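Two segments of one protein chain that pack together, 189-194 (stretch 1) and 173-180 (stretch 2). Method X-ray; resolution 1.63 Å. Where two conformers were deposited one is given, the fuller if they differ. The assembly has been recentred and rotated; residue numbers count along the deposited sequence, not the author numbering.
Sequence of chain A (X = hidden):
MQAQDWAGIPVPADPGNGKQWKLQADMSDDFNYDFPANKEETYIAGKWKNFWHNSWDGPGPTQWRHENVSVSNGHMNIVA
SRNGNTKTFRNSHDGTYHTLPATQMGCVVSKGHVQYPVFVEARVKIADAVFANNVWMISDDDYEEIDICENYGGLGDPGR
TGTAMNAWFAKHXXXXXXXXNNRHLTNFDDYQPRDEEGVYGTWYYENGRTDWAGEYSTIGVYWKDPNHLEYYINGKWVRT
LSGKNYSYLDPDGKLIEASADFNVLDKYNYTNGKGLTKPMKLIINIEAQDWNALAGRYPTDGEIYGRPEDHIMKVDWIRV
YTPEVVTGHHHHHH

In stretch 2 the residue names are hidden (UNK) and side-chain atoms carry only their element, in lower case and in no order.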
# COMPACT_ATOMS: atom_id res chain seq x y z
N ASP A 189 -2.11 17.76 12.36
CA ASP A 189 -2.82 17.94 11.15
C ASP A 189 -2.40 16.82 10.18
O ASP A 189 -1.27 16.38 10.18
CB ASP A 189 -2.49 19.29 10.52
CG ASP A 189 -2.78 20.44 11.48
OD1 ASP A 189 -3.91 20.48 11.96
OD2 ASP A 189 -1.87 21.25 11.72
N ASP A 190 -3.35 16.46 9.34
CA ASP A 190 -3.09 15.47 8.26
C ASP A 190 -3.75 15.94 6.97
O ASP A 190 -5.01 15.94 6.87
CB ASP A 190 -3.73 14.18 8.71
CG ASP A 190 -3.66 13.06 7.69
OD1 ASP A 190 -3.18 13.31 6.58
OD2 ASP A 190 -4.13 11.97 8.05
N TYR A 191 -2.99 16.34 5.96
CA TYR A 191 -3.52 16.64 4.67
C TYR A 191 -3.34 15.41 3.75
O TYR A 191 -2.20 14.94 3.57
CB TYR A 191 -2.84 17.82 3.95
CG TYR A 191 -3.20 17.95 2.50
CD1 TYR A 191 -4.49 18.20 2.09
CD2 TYR A 191 -2.27 17.64 1.50
CE1 TYR A 191 -4.85 18.26 0.75
CE2 TYR A 191 -2.62 17.66 0.16
CZ TYR A 191 -3.92 17.93 -0.22
OH TYR A 191 -4.33 17.92 -1.51
N GLN A 192 -4.44 14.97 3.16
CA GLN A 192 -4.34 14.12 1.99
C GLN A 192 -5.34 14.60 0.97
O GLN A 192 -6.41 15.08 1.33
CB GLN A 192 -4.60 12.64 2.31
CG GLN A 192 -6.04 12.30 2.55
CD GLN A 192 -6.31 10.81 2.60
OE1 GLN A 192 -5.92 10.05 1.72
NE2 GLN A 192 -6.97 10.41 3.67
N PRO A 193 -5.02 14.43 -0.30
CA PRO A 193 -6.02 14.71 -1.32
C PRO A 193 -7.23 13.81 -1.10
O PRO A 193 -7.10 12.66 -0.72
CB PRO A 193 -5.32 14.38 -2.63
CG PRO A 193 -4.28 13.39 -2.21
CD PRO A 193 -3.77 13.93 -0.90
N ARG A 194 -8.43 14.42 -1.21
CA ARG A 194 -9.69 13.72 -1.06
C ARG A 194 -10.80 14.69 -1.48
O ARG A 194 -10.54 15.92 -1.66
CB ARG A 194 -9.92 13.24 0.38
CG ARG A 194 -9.83 14.34 1.43
CD ARG A 194 -9.57 13.75 2.81
NE ARG A 194 -9.50 14.71 3.93
CZ ARG A 194 -10.46 14.86 4.83
NH1 ARG A 194 -11.59 14.19 4.67
NH2 ARG A 194 -10.22 15.59 5.93
N UNK A 173 -9.15 0.90 -5.28
CA UNK A 173 -7.73 1.06 -4.84
C UNK A 173 -7.58 2.54 -4.48
O UNK A 173 -7.71 3.40 -5.34
c UNK A 173 -5.28 0.90 -5.39
c UNK A 173 -6.81 -0.91 -6.16
c UNK A 173 -6.71 0.59 -5.87
c UNK A 173 -6.04 -1.36 -7.39
N UNK A 174 -7.20 2.81 -3.24
CA UNK A 174 -6.92 4.17 -2.82
C UNK A 174 -5.54 4.62 -3.29
O UNK A 174 -4.61 3.93 -3.02
c UNK A 174 -7.67 6.75 -1.16
c UNK A 174 -6.53 7.27 0.66
c UNK A 174 -7.03 4.24 -1.29
n UNK A 174 -7.39 7.74 -0.22
c UNK A 174 -7.03 5.63 -0.75
n UNK A 174 -6.29 5.98 0.39
N UNK A 175 -5.46 5.74 -4.05
CA UNK A 175 -4.22 6.28 -4.59
C UNK A 175 -4.07 7.66 -3.93
O UNK A 175 -4.85 8.56 -4.25
c UNK A 175 -4.88 5.50 -8.35
c UNK A 175 -4.30 6.42 -6.12
c UNK A 175 -3.63 4.05 -6.65
c UNK A 175 -4.69 5.16 -6.86
N UNK A 176 -3.11 7.77 -3.04
CA UNK A 176 -3.07 8.97 -2.22
C UNK A 176 -1.69 9.18 -1.62
O UNK A 176 -0.71 8.49 -1.96
c UNK A 176 -4.14 8.85 -1.10
o UNK A 176 -4.39 10.15 -0.59
N UNK A 177 -1.59 10.18 -0.77
CA UNK A 177 -0.37 10.48 -0.00
C UNK A 177 -0.79 11.38 1.16
O UNK A 177 -1.90 11.93 1.12
c UNK A 177 0.70 13.74 -0.54
n UNK A 177 -0.54 12.98 -2.20
n UNK A 177 0.10 14.80 -1.15
c UNK A 177 -0.64 14.30 -2.22
c UNK A 177 0.33 12.59 -1.21
c UNK A 177 0.65 11.16 -0.91
N UNK A 178 0.09 11.57 2.15
CA UNK A 178 -0.24 12.43 3.32
C UNK A 178 0.98 13.30 3.63
O UNK A 178 2.10 12.80 3.51
n UNK A 178 -3.27 9.17 4.08
c UNK A 178 -0.57 11.62 4.57
c UNK A 178 -3.81 10.10 4.93
c UNK A 178 -1.77 10.74 4.47
c UNK A 178 -1.99 9.58 3.80
n UNK A 178 -2.90 11.04 5.16
N UNK A 179 0.68 14.54 3.99
CA UNK A 179 1.68 15.32 4.72
C UNK A 179 1.04 15.79 6.02
O UNK A 179 -0.09 16.30 6.07
c UNK A 179 3.13 15.97 2.75
c UNK A 179 1.20 17.42 3.35
c UNK A 179 2.26 16.48 3.89
N UNK A 180 1.81 15.59 7.09
CA UNK A 180 1.38 15.85 8.40
C UNK A 180 2.02 17.15 8.92
O UNK A 180 2.95 17.68 8.33
c UNK A 180 1.12 11.28 7.79
c UNK A 180 1.10 13.38 8.95
c UNK A 180 -0.17 11.02 8.22
c UNK A 180 -0.80 11.90 9.05
c UNK A 180 1.75 12.47 8.12
c UNK A 180 1.77 14.70 9.33
c UNK A 180 -0.17 13.09 9.40
O HOH W 1 -8.46 10.29 -0.46

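Position 173 has four side-chain carbons, forked at the first, with one arm two carbons long. They touch nothing on stretch 1. This is Ile173.

Position 174 has one carbon and then a five-membered ring of three carbons and two nitrogens. A ring carbon lies 3.0 Å from Gln192 OE1, which sits at the ring edge. This is His174. A water joins the two stretches here: it is 2.8 Å from His174 NE2 and donates to Pro193 O at 2.7 Å.

Position 175 has four carbons, forked at the second. Its CB points away from stretch 1 and the side chain makes no contact there. This is Leu175.

Position 176 has one carbon and one oxygen. The oxygen is 2.8 Å from Gln192 OE1. The residue is Ser176, and its OG donates a hydrogen bond to that amide oxygen. Pro193 CG is 3.6 Å from Ser176 OG.

Position 177 has one carbon, then a five-membered ring of three carbons and two nitrogens. Pro193 CD lies over one ring face, 3.4 Å from a ring carbon. This is His177, and that carbon is CE1. Its CB points away, but the ring end comes nearer. The backbone His177 O is buried without a hydrogen-bond partner, although Gln192 CA approaches it at 3.4 Å in a CA-H...O contact.

Position 178 again has one carbon and a five-membered ring of three carbons and two nitrogens. One ring nitrogen is 2.7 Å from Asp190 OD1. Gln192 CB packs over the ring face, 3.8 Å from the ring centroid, in a CH-pi contact. This is His178, and its ND1 donates a nearly straight hydrogen bond to Asp190 OD1.

Position 179 has three carbons, two of them carried on the first. One branch carbon meets the ring edge of Tyr191, 3.9 Å from Tyr191 CD2. This is Val179, and the carbon is CG2. Two conformers were deposited; one is given.

Position 180 has one carbon and a six-carbon ring. A ring carbon lies 3.4 Å from Asp190 CG. This is Phe180, and the carbon is CE1. Phe180 CA reaches Asp189 O at 3.2 Å in a CA-H...O contact.

The contact is built on two antiparallel strand segments. Tyr191 N donates to Val179 O, and Val179 N donates to Tyr191 O, both at 2.9 Å. In this register Asp190 sits beside Phe180 as a non-hydrogen-bonded pair. Tyr191 and Val179 share one sheet face; Asp190 and Phe180 share the other. Past the strand, Gln192 and Pro193 extend the contact through side chains. Gln192 covers the His178 ring with its CB and accepts from Ser176 through OE1. The two stretches together bury 508 Å².

Stretch 2 173-180: IHLSHHVF
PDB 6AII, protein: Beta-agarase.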